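Local structure of pyruvate carboxylase n-terminal domain (Aquifex aeolicus, 1ULZ) at residues 353-358 against 410-415; 7-12 against 81-86. The protein belongs to the biotin carboxylase family, its chain combining a Rossmann-like N-terminal domain, an ATP-grasp domain and a C-terminal domain. The protein carries 1 engineered substitution. All coordinates share one frame; numbering follows the deposited sequence.

Interaction 1 of 2, residues 353-358 against 410-415; sequences VIERYY and EITGVK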
# COMPACT_ATOMS: atom_id res chain seq x y z
N VAL A 353 16.95 20.47 7.77
CA VAL A 353 17.27 19.11 7.34
C VAL A 353 16.67 18.05 8.25
O VAL A 353 16.74 18.16 9.47
CB VAL A 353 18.79 18.93 7.27
CG1 VAL A 353 19.13 17.61 6.63
CG2 VAL A 353 19.41 20.09 6.49
N ILE A 354 16.10 17.01 7.65
CA ILE A 354 15.50 15.92 8.41
C ILE A 354 16.57 15.03 9.03
O ILE A 354 17.52 14.62 8.36
CB ILE A 354 14.57 15.06 7.52
CG1 ILE A 354 13.31 15.86 7.17
CG2 ILE A 354 14.19 13.76 8.22
CD1 ILE A 354 12.29 15.08 6.38
N GLU A 355 16.43 14.76 10.33
CA GLU A 355 17.37 13.90 11.05
C GLU A 355 16.76 12.51 11.18
O GLU A 355 17.05 11.63 10.36
CB GLU A 355 17.68 14.51 12.42
CG GLU A 355 18.08 15.97 12.32
CD GLU A 355 18.45 16.59 13.65
OE1 GLU A 355 18.08 16.03 14.71
OE2 GLU A 355 19.11 17.67 13.64
N ARG A 356 15.91 12.28 12.17
CA ARG A 356 15.31 10.96 12.29
C ARG A 356 14.15 10.90 11.29
O ARG A 356 13.47 11.89 11.05
CB ARG A 356 14.84 10.69 13.72
CG ARG A 356 15.98 10.88 14.73
CD ARG A 356 15.86 10.05 16.00
NE ARG A 356 14.75 10.46 16.85
CZ ARG A 356 14.71 10.25 18.17
NH1 ARG A 356 15.72 9.65 18.79
NH2 ARG A 356 13.66 10.65 18.88
N TYR A 357 13.95 9.74 10.68
CA TYR A 357 12.90 9.58 9.69
C TYR A 357 12.47 8.13 9.57
O TYR A 357 13.23 7.29 9.10
CB TYR A 357 13.40 10.10 8.33
CG TYR A 357 12.33 10.19 7.25
CD1 TYR A 357 12.34 9.33 6.15
CD2 TYR A 357 11.30 11.12 7.34
CE1 TYR A 357 11.36 9.39 5.19
CE2 TYR A 357 10.31 11.19 6.37
CZ TYR A 357 10.34 10.33 5.30
OH TYR A 357 9.34 10.38 4.36
N TYR A 358 11.26 7.83 10.04
CA TYR A 358 10.72 6.48 9.96
C TYR A 358 9.37 6.52 9.25
O TYR A 358 8.45 7.22 9.67
CB TYR A 358 10.57 5.84 11.34
CG TYR A 358 9.85 4.50 11.29
CD1 TYR A 358 8.50 4.41 11.58
CD2 TYR A 358 10.52 3.35 10.90
CE1 TYR A 358 7.82 3.21 11.47
CE2 TYR A 358 9.85 2.14 10.78
CZ TYR A 358 8.50 2.08 11.07
OH TYR A 358 7.82 0.89 10.92
N GLU A 410 7.80 8.99 12.45
CA GLU A 410 8.81 9.80 13.12
C GLU A 410 9.58 10.69 12.15
O GLU A 410 10.07 10.24 11.12
CB GLU A 410 9.82 8.93 13.88
CG GLU A 410 10.74 9.77 14.77
CD GLU A 410 11.80 8.97 15.52
OE1 GLU A 410 12.23 9.42 16.59
OE2 GLU A 410 12.21 7.90 15.03
N ILE A 411 9.68 11.97 12.49
CA ILE A 411 10.41 12.95 11.69
C ILE A 411 10.96 14.01 12.63
O ILE A 411 10.20 14.67 13.34
CB ILE A 411 9.49 13.67 10.67
CG1 ILE A 411 8.89 12.67 9.68
CG2 ILE A 411 10.29 14.72 9.92
CD1 ILE A 411 8.06 13.32 8.59
N THR A 412 12.29 14.17 12.66
CA THR A 412 12.90 15.20 13.51
C THR A 412 13.84 16.06 12.67
O THR A 412 14.24 15.67 11.57
CB THR A 412 13.70 14.61 14.70
OG1 THR A 412 14.79 13.83 14.21
CG2 THR A 412 12.79 13.74 15.56
N GLY A 413 14.19 17.23 13.20
CA GLY A 413 15.08 18.13 12.50
C GLY A 413 14.29 19.30 11.94
O GLY A 413 14.85 20.36 11.63
N VAL A 414 12.98 19.10 11.82
CA VAL A 414 12.08 20.12 11.29
C VAL A 414 10.70 19.95 11.90
O VAL A 414 10.33 18.86 12.35
CB VAL A 414 11.92 19.99 9.75
CG1 VAL A 414 13.26 20.20 9.06
CG2 VAL A 414 11.37 18.61 9.40
N LYS A 415 9.93 21.04 11.92
CA LYS A 415 8.57 20.99 12.43
C LYS A 415 7.73 20.51 11.26
O LYS A 415 8.06 20.80 10.11
CB LYS A 415 8.10 22.38 12.87
CG LYS A 415 8.91 22.98 14.01
CD LYS A 415 8.22 24.21 14.60
CE LYS A 415 9.02 24.79 15.76
NZ LYS A 415 9.24 23.78 16.84
O HOH W 1 11.38 11.24 18.02
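Tyr357 and Ile411 sit opposite each other as a non-hydrogen-bonded pair in a short antiparallel two-stranded ribbon of the C-terminal domain, the segments running 170° apart. Backbone bonds flank the pair: Thr412 N gives to Arg356 O at 3.0 Å, and Tyr358 N to Glu410 O at 2.9 Å. Beyond Arg356 the regular pairing gives way to irregular chain, yet Glu355 N still gives a hydrogen bond to Thr412 O at 2.7 Å. Gly413, with a positive phi of 105°, has no side chain to interpose and brings its CA within 3.5 Å of Val353 O.

The Thr412 side chain also accepts a bond from the backbone. A chi1 of 63° sets OG1 between its own N and carbonyl carbon, where it takes the N-H of Arg356 at 2.8 Å.

On the face carrying Tyr357 and Ile411, the two side chains lie side by side and point the same way, with Ile411 CG1 and CD1 against ring atoms CD2 and CE2. Ile354 extends the apolar patch, meeting Ile411 CG2 through CD1 and Val414 CG2 through CG1. The hydroxyl of Tyr357 is hydrogen-bonded to His369 ND1 and to Tyr409 OH.

Glu410 links this ribbon to the dimer interface, since its OE2 pairs with Arg40 of the second subunit, where the Tyr358 ring also stacks on His369 of that subunit. The other carboxylate oxygen, OE1, lies over one face of the Arg356 guanidinium and forms a salt bridge to NE at 2.7 Å.

Interaction 2 of 2, residues 7-12 against 81-86; sequences VANRGE and YGFLAE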
# COMPACT_ATOMS: atom_id res chain seq x y z
N VAL A 7 11.45 13.75 -17.33
CA VAL A 7 10.56 14.26 -16.29
C VAL A 7 10.91 15.72 -16.00
O VAL A 7 11.95 16.01 -15.40
CB VAL A 7 10.71 13.44 -14.99
CG1 VAL A 7 9.72 13.91 -13.95
CG2 VAL A 7 10.52 11.95 -15.29
N ALA A 8 10.05 16.63 -16.45
CA ALA A 8 10.28 18.05 -16.23
C ALA A 8 9.75 18.48 -14.87
O ALA A 8 8.99 19.44 -14.76
CB ALA A 8 9.62 18.86 -17.34
N ASN A 9 10.15 17.75 -13.83
CA ASN A 9 9.71 18.11 -12.50
C ASN A 9 10.69 17.59 -11.44
O ASN A 9 11.82 17.21 -11.77
CB ASN A 9 8.30 17.58 -12.23
CG ASN A 9 7.49 18.52 -11.36
OD1 ASN A 9 7.87 18.83 -10.23
ND2 ASN A 9 6.35 18.98 -11.88
N ARG A 10 10.26 17.58 -10.19
CA ARG A 10 11.12 17.16 -9.09
C ARG A 10 10.31 16.64 -7.91
O ARG A 10 9.11 16.39 -8.03
CB ARG A 10 11.93 18.38 -8.63
CG ARG A 10 11.03 19.59 -8.34
CD ARG A 10 11.78 20.73 -7.66
NE ARG A 10 12.21 20.38 -6.31
CZ ARG A 10 11.39 20.16 -5.29
NH1 ARG A 10 10.08 20.25 -5.46
NH2 ARG A 10 11.88 19.84 -4.10
N GLY A 11 10.97 16.49 -6.77
CA GLY A 11 10.31 16.05 -5.57
C GLY A 11 9.56 14.73 -5.67
O GLY A 11 9.93 13.86 -6.46
N GLU A 12 8.51 14.60 -4.86
CA GLU A 12 7.72 13.37 -4.84
C GLU A 12 7.05 13.04 -6.17
O GLU A 12 6.99 11.87 -6.54
CB GLU A 12 6.67 13.43 -3.72
CG GLU A 12 5.50 14.38 -3.95
CD GLU A 12 4.40 13.78 -4.81
OE1 GLU A 12 4.42 12.56 -5.04
OE2 GLU A 12 3.51 14.53 -5.24
N TYR A 81 3.01 18.21 -12.00
CA TYR A 81 2.08 19.29 -11.66
C TYR A 81 2.89 20.55 -11.32
O TYR A 81 4.04 20.47 -10.89
CB TYR A 81 1.15 18.90 -10.50
CG TYR A 81 1.83 18.45 -9.22
CD1 TYR A 81 2.60 19.33 -8.47
CD2 TYR A 81 1.68 17.15 -8.75
CE1 TYR A 81 3.20 18.93 -7.29
CE2 TYR A 81 2.28 16.74 -7.57
CZ TYR A 81 3.04 17.63 -6.85
OH TYR A 81 3.66 17.22 -5.69
N GLY A 82 2.28 21.71 -11.54
CA GLY A 82 3.00 22.95 -11.28
C GLY A 82 4.00 23.19 -12.39
O GLY A 82 4.02 22.47 -13.38
N PHE A 83 4.85 24.20 -12.21
CA PHE A 83 5.86 24.54 -13.21
C PHE A 83 5.30 24.72 -14.62
O PHE A 83 4.45 25.58 -14.84
CB PHE A 83 6.99 23.51 -13.22
CG PHE A 83 7.78 23.48 -11.94
CD1 PHE A 83 8.34 24.64 -11.42
CD2 PHE A 83 7.95 22.29 -11.25
CE1 PHE A 83 9.06 24.62 -10.24
CE2 PHE A 83 8.68 22.26 -10.06
CZ PHE A 83 9.23 23.42 -9.56
N LEU A 84 5.76 23.91 -15.57
CA LEU A 84 5.29 24.02 -16.96
C LEU A 84 4.11 23.11 -17.30
O LEU A 84 3.74 22.99 -18.47
CB LEU A 84 6.43 23.73 -17.93
CG LEU A 84 7.71 24.57 -17.85
CD1 LEU A 84 8.72 24.01 -18.83
CD2 LEU A 84 7.40 26.02 -18.15
N ALA A 85 3.52 22.48 -16.28
CA ALA A 85 2.40 21.54 -16.48
C ALA A 85 1.22 22.11 -17.26
O ALA A 85 0.68 21.44 -18.14
CB ALA A 85 1.92 21.02 -15.13
N GLU A 86 0.82 23.33 -16.92
CA GLU A 86 -0.31 23.94 -17.60
C GLU A 86 0.11 25.14 -18.44
O GLU A 86 -0.63 26.10 -18.57
CB GLU A 86 -1.36 24.35 -16.57
CG GLU A 86 -1.83 23.18 -15.69
CD GLU A 86 -2.85 23.59 -14.66
OE1 GLU A 86 -4.04 23.71 -15.01
OE2 GLU A 86 -2.46 23.80 -13.49
O HOH W 2 6.79 21.14 -15.78
O HOH W 3 6.69 16.96 -6.11
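Asn9 reaches Tyr81 through its amide nitrogen: ND2 donates to Tyr81 O at 2.9 Å, with the acceptor near the amide plane but the donor above the carbonyl plane of Tyr81. The same ND2 is bonded to Pro79 O, while OD1 takes the N-H of Arg10 at 2.7 Å, so both ends of the amide are engaged and its rotation is fixed. A chi1 of -145°, off the staggered values, places CG; the bonds at both ends of the amide may be what holds it there.

Phe83 presents its edge to this amide, CE2 lying 3.5 Å from OD1 and the two planes 62° apart. Its ring also touches Arg10 CG and stacks on Tyr59; the guanidinium of Arg10 extends to Glu36 and to the ring of Tyr381.

The first segment leaves strand 5-7 and the second follows strand 76-78, its parallel neighbour in the Rossmann-like N-terminal domain, so the contact joins the chains leaving the C-terminal ends of two adjacent strands. Gly82 to Ala85 form a type II' turn, and water bridges Ala8 O to Leu84 N.

Further along, Tyr81 brings its phenol to Glu12 of helix 11-24. A chi1 of 56° puts CG between the backbone N and carbonyl carbon, and OH donates to Glu12 OE2 at 2.7 Å. OE2 lies at the edge of the Tyr81 ring, in its plane, and is met on its anti side; it also carries a salt bridge to Lys387.

Interaction 2 lies in the N-terminal domain and interaction 1 in the C-terminal domain, with centres 25 Å apart and nearest atoms about 9 Å apart, so they do not touch. Strand 384-392 nevertheless has side chains at both: Ile385 and Ala386 pack against Tyr357 of interaction 1, while Lys387 is the salt-bridge partner of Glu12 in interaction 2. Three consecutive residues thus serve two separately built contacts, so one strand of the larger antiparallel sheet has residues beside both. Their surroundings differ in one respect: no other protein chain of the assembly touches 7-12 or 81-86, unlike interaction 1.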